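Local coordinates for exopolygalacturonase (Yersinia enterocolitica, PDB 2UVF), which probably hydrolyses polygalacturonan of pectin from the chain end as a family 28 exopolygalacturonase, and holds digalacturonic acid in its beta-helix cleft, at residues A[263-267]-A[345-349]; A[89-94]-A[394-398]. All coordinates share one frame; numbering follows the deposited sequence.

Contact 1 of 2, residues A[263-267]-A[345-349]; sequences ITGSG and AGFTV
A345 N gives its hydrogen to I263 O at 2.8 Å, pairing the end of one strand with the end of the strand on the next coil. The N-H...O angle of 141° shows a bent bond. Beyond it, T348 N donates to G267 O at 2.9 Å and 168°, a much straighter link, so the two turns 263-267 and 345-349 stay in step through their bends. Packing is tight on the buried side, where the F347 ring packs against I263. Its chi1 of 56° sets CG between the backbone N and the carbonyl carbon, and this swings the ring back toward I263. F347 CE2 lies 3.2 Å from I263 O, which sits in the plane of the ring, and 3.7 Å from I263 CG2. The other side is looser: S266 turns its side chain away from 345-349 and is exposed, and there one water bridges the turns, donating to S266 O and G346 O and accepting from T348 OG1 at 2.6 Å. G265 O is 3.0 Å from F347 N, but the angle is too poor for a hydrogen bond. Such stacked turns are characteristic of the right-handed parallel beta-helix of family 28. Strand 207-211 lies on the preceding coil, where N210 bonds T264 OG1; strand 371-373 receives T348 on the following one, and I269 of strand 268-270 touches F347.

Contact 2 of 2, residues A[89-94]-A[394-398]; sequences SPAKPY and FNNFF. With SO4 (sulfate ion), chain G.
Y94 and F397 meet as an edge-to-face pair with their planes inclined at 51° and centroids 4.7 Å apart. The edge of F397 is the part that enters: F397 CE1 sits over the centre of the Y94 ring, 3.7 Å from Y94 CZ. F397 reaches it because CG is anti to the backbone N (chi1 173°), which carries the ring out toward the helix. A sulfate, probably from the crystallisation liquor, lies over one face of F397, its S above the ring centre and its O4 3.0 Å from F397 CD1. Y94 OH is hydrogen-bonded to D284 and lies 2.6 Å from sulfate O2; which of the two takes the proton is not settled, and R288 also binds the ion. The contact joins the start of helix 92-100, of the fibronectin type III domain, to a turn of the parallel beta-helix between strands 391-394 and 397-399, so the N-terminal domain rests on the solenoid here. At the helix start S89 OG accepts from K92 N at 3.0 Å, a capping bond, while its CB packs against the N395 side chain. P90 brings CG to 3.1 Å from N395 O, and A91 CB is 3.4 Å from N396 O. N396 itself turns away: its ND2 bonds F394 O from well above the carbonyl plane, and its OD1 accepts from H372.

Overall arrangement
The centres of contact 1 and contact 2 are 13 Å apart, and their nearest atoms, about 6 Å apart, do not touch. Both segments of contact 1 fall between those of contact 2 in sequence: 89-94 comes first, then 263-267, 345-349 and 394-398. Both reach the parallel beta-helix, where strand 348-350 pairs with 371-373 and that strand with 397-399, so one ladder of parallel strands connects them. Contact 1 holds neighbouring coils together within the solenoid; contact 2 instead brings in the N-terminal domain across 300 residues. Together they show local stacking of coils and long-range docking of a separate domain beside each other in one enzyme.

Contact 1 of 2, residues A[263-267]-A[345-349]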
loop_
_atom_site.group_PDB
_atom_site.type_symbol
_atom_site.label_atom_id
_atom_site.label_comp_id
_atom_site.label_asym_id
_atom_site.label_seq_id
_atom_site.Cartn_x
_atom_site.Cartn_y
_atom_site.Cartn_z
ATOM N N ILE A 263 -15.205 3.687 1.357
ATOM C CA ILE A 263 -15.051 3.654 2.812
ATOM C C ILE A 263 -14.219 4.867 3.239
ATOM O O ILE A 263 -13.092 5.045 2.770
ATOM C CB ILE A 263 -14.421 2.323 3.292
ATOM C CG1 ILE A 263 -15.052 1.147 2.533
ATOM C CG2 ILE A 263 -14.521 2.207 4.824
ATOM C CD1 ILE A 263 -14.523 -0.216 2.908
ATOM N N THR A 264 -14.774 5.700 4.124
ATOM C CA THR A 264 -14.230 7.047 4.341
ATOM C C THR A 264 -14.410 7.486 5.786
ATOM O O THR A 264 -14.934 6.746 6.613
ATOM C CB THR A 264 -14.925 8.112 3.419
ATOM O OG1 THR A 264 -16.318 8.168 3.738
ATOM C CG2 THR A 264 -14.757 7.796 1.928
ATOM N N GLY A 265 -13.977 8.703 6.080
ATOM C CA GLY A 265 -14.140 9.289 7.399
ATOM C C GLY A 265 -12.858 9.130 8.184
ATOM O O GLY A 265 -12.057 8.227 7.899
ATOM N N SER A 266 -12.673 9.996 9.176
ATOM C CA SER A 266 -11.467 10.001 9.989
ATOM C C SER A 266 -11.482 9.014 11.148
ATOM O O SER A 266 -10.588 9.046 11.995
ATOM C CB SER A 266 -11.175 11.415 10.492
ATOM O OG SER A 266 -12.079 11.791 11.508
ATOM N N GLY A 267 -12.482 8.130 11.181
ATOM C CA GLY A 267 -12.619 7.127 12.241
ATOM C C GLY A 267 -11.604 5.991 12.135
ATOM O O GLY A 267 -10.813 5.929 11.175
ATOM N N ALA A 345 -10.577 6.253 2.197
ATOM C CA ALA A 345 -10.103 7.585 2.553
ATOM C C ALA A 345 -10.205 7.918 4.044
ATOM O O ALA A 345 -11.170 7.539 4.692
ATOM C CB ALA A 345 -10.835 8.639 1.741
ATOM N N GLY A 346 -9.202 8.634 4.563
ATOM C CA GLY A 346 -9.228 9.210 5.925
ATOM C C GLY A 346 -9.073 8.297 7.130
ATOM O O GLY A 346 -8.641 8.744 8.216
ATOM N N PHE A 347 -9.445 7.029 6.969
ATOM C CA PHE A 347 -9.561 6.167 8.139
ATOM C C PHE A 347 -8.235 5.665 8.651
ATOM O O PHE A 347 -7.260 5.602 7.905
ATOM C CB PHE A 347 -10.612 5.028 7.982
ATOM C CG PHE A 347 -10.417 4.115 6.791
ATOM C CD1 PHE A 347 -9.563 3.006 6.871
ATOM C CD2 PHE A 347 -11.151 4.305 5.622
ATOM C CE1 PHE A 347 -9.405 2.140 5.792
ATOM C CE2 PHE A 347 -11.002 3.438 4.528
ATOM C CZ PHE A 347 -10.127 2.344 4.621
ATOM N N THR A 348 -8.216 5.339 9.943
ATOM C CA THR A 348 -7.067 4.734 10.611
ATOM C C THR A 348 -7.284 3.222 10.734
ATOM O O THR A 348 -8.416 2.759 10.998
ATOM C CB THR A 348 -6.831 5.424 11.981
ATOM O OG1 THR A 348 -6.480 6.787 11.727
ATOM C CG2 THR A 348 -5.699 4.796 12.776
ATOM N N VAL A 349 -6.215 2.463 10.505
ATOM C CA VAL A 349 -6.221 1.005 10.638
ATOM C C VAL A 349 -5.348 0.633 11.821
ATOM O O VAL A 349 -4.166 1.022 11.901
ATOM C CB VAL A 349 -5.696 0.269 9.354
ATOM C CG1 VAL A 349 -5.558 -1.266 9.594
ATOM C CG2 VAL A 349 -6.619 0.471 8.217
HETATM O O HOH W 1 -8.115 8.588 10.891
#

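Contact 2 of 2, residues A[89-94]-A[394-398]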
loop_
_atom_site.group_PDB
_atom_site.type_symbol
_atom_site.label_atom_id
_atom_site.label_comp_id
_atom_site.label_asym_id
_atom_site.label_seq_id
_atom_site.Cartn_x
_atom_site.Cartn_y
_atom_site.Cartn_z
ATOM N N SER A 89 -3.603 16.251 4.042
ATOM C CA SER A 89 -2.813 15.011 4.038
ATOM C C SER A 89 -2.276 14.694 5.435
ATOM O O SER A 89 -1.653 15.571 6.047
ATOM C CB SER A 89 -1.658 15.140 3.048
ATOM O OG SER A 89 -0.622 14.199 3.309
ATOM N N PRO A 90 -2.529 13.458 5.949
ATOM C CA PRO A 90 -1.884 12.992 7.171
ATOM C C PRO A 90 -0.380 12.707 7.017
ATOM O O PRO A 90 0.346 12.739 8.018
ATOM C CB PRO A 90 -2.629 11.678 7.495
ATOM C CG PRO A 90 -3.070 11.177 6.180
ATOM C CD PRO A 90 -3.470 12.445 5.431
ATOM N N ALA A 91 0.060 12.404 5.794
ATOM C CA ALA A 91 1.470 12.166 5.495
ATOM C C ALA A 91 2.331 13.430 5.532
ATOM O O ALA A 91 3.491 13.370 5.935
ATOM C CB ALA A 91 1.612 11.508 4.144
ATOM N N LYS A 92 1.768 14.552 5.100
ATOM C CA LYS A 92 2.513 15.778 4.845
ATOM C C LYS A 92 3.263 16.402 6.022
ATOM O O LYS A 92 4.395 16.809 5.840
ATOM C CB LYS A 92 1.625 16.830 4.160
ATOM C CG LYS A 92 2.332 18.122 3.771
ATOM C CD LYS A 92 3.519 17.894 2.845
ATOM C CE LYS A 92 3.890 19.175 2.109
ATOM N NZ LYS A 92 3.381 20.349 2.856
ATOM N N PRO A 93 2.648 16.509 7.222
ATOM C CA PRO A 93 3.489 16.978 8.338
ATOM C C PRO A 93 4.732 16.096 8.610
ATOM O O PRO A 93 5.776 16.613 9.040
ATOM C CB PRO A 93 2.535 16.966 9.536
ATOM C CG PRO A 93 1.415 16.074 9.134
ATOM C CD PRO A 93 1.254 16.273 7.662
ATOM N N TYR A 94 4.606 14.784 8.372
ATOM C CA TYR A 94 5.736 13.853 8.468
ATOM C C TYR A 94 6.747 14.062 7.366
ATOM O O TYR A 94 7.934 13.986 7.600
ATOM C CB TYR A 94 5.244 12.405 8.486
ATOM C CG TYR A 94 4.628 12.029 9.812
ATOM C CD1 TYR A 94 5.407 11.516 10.853
ATOM C CD2 TYR A 94 3.268 12.198 10.025
ATOM C CE1 TYR A 94 4.838 11.181 12.074
ATOM C CE2 TYR A 94 2.689 11.886 11.247
ATOM C CZ TYR A 94 3.460 11.368 12.263
ATOM O OH TYR A 94 2.837 11.068 13.465
ATOM N N PHE A 394 -2.075 7.526 -2.300
ATOM C CA PHE A 394 -1.428 8.787 -1.985
ATOM C C PHE A 394 -1.857 9.332 -0.629
ATOM O O PHE A 394 -2.924 8.976 -0.122
ATOM C CB PHE A 394 -1.642 9.817 -3.109
ATOM C CG PHE A 394 -3.076 10.283 -3.297
ATOM C CD1 PHE A 394 -3.466 11.535 -2.842
ATOM C CD2 PHE A 394 -3.994 9.518 -4.032
ATOM C CE1 PHE A 394 -4.759 12.012 -3.056
ATOM C CE2 PHE A 394 -5.303 9.980 -4.253
ATOM C CZ PHE A 394 -5.685 11.224 -3.758
ATOM N N ASN A 395 -0.995 10.163 -0.047
ATOM C CA ASN A 395 -1.199 10.771 1.278
ATOM C C ASN A 395 -1.336 9.820 2.450
ATOM O O ASN A 395 -1.770 10.226 3.522
ATOM C CB ASN A 395 -2.373 11.765 1.266
ATOM C CG ASN A 395 -2.125 12.926 0.333
ATOM O OD1 ASN A 395 -1.059 13.018 -0.318
ATOM N ND2 ASN A 395 -3.124 13.802 0.215
ATOM N N ASN A 396 -0.943 8.571 2.253
ATOM C CA ASN A 396 -1.023 7.556 3.308
ATOM C C ASN A 396 0.105 7.721 4.307
ATOM O O ASN A 396 1.190 8.126 3.949
ATOM C CB ASN A 396 -0.976 6.139 2.700
ATOM C CG ASN A 396 -2.342 5.613 2.249
ATOM O OD1 ASN A 396 -2.668 4.442 2.469
ATOM N ND2 ASN A 396 -3.137 6.458 1.621
ATOM N N PHE A 397 -0.163 7.435 5.572
ATOM C CA PHE A 397 0.888 7.215 6.561
ATOM C C PHE A 397 0.989 5.692 6.791
ATOM O O PHE A 397 -0.018 5.054 7.034
ATOM C CB PHE A 397 0.557 7.957 7.868
ATOM C CG PHE A 397 1.506 7.665 9.025
ATOM C CD1 PHE A 397 2.600 8.493 9.286
ATOM C CD2 PHE A 397 1.270 6.590 9.884
ATOM C CE1 PHE A 397 3.447 8.234 10.349
ATOM C CE2 PHE A 397 2.119 6.326 10.950
ATOM C CZ PHE A 397 3.205 7.147 11.181
ATOM N N PHE A 398 2.192 5.127 6.694
ATOM C CA PHE A 398 2.396 3.665 6.898
ATOM C C PHE A 398 3.326 3.415 8.080
ATOM O O PHE A 398 4.448 3.892 8.090
ATOM C CB PHE A 398 2.971 2.962 5.658
ATOM C CG PHE A 398 2.022 2.861 4.506
ATOM C CD1 PHE A 398 1.165 1.764 4.377
ATOM C CD2 PHE A 398 1.994 3.847 3.524
ATOM C CE1 PHE A 398 0.275 1.675 3.289
ATOM C CE2 PHE A 398 1.134 3.757 2.448
ATOM C CZ PHE A 398 0.270 2.674 2.331
HETATM S S SO4 G . -0.238 9.714 12.458
HETATM O O1 SO4 G . -1.391 10.323 11.789
HETATM O O2 SO4 G . 0.265 10.648 13.462
HETATM O O3 SO4 G . -0.564 8.447 13.113
HETATM O O4 SO4 G . 0.777 9.443 11.452
#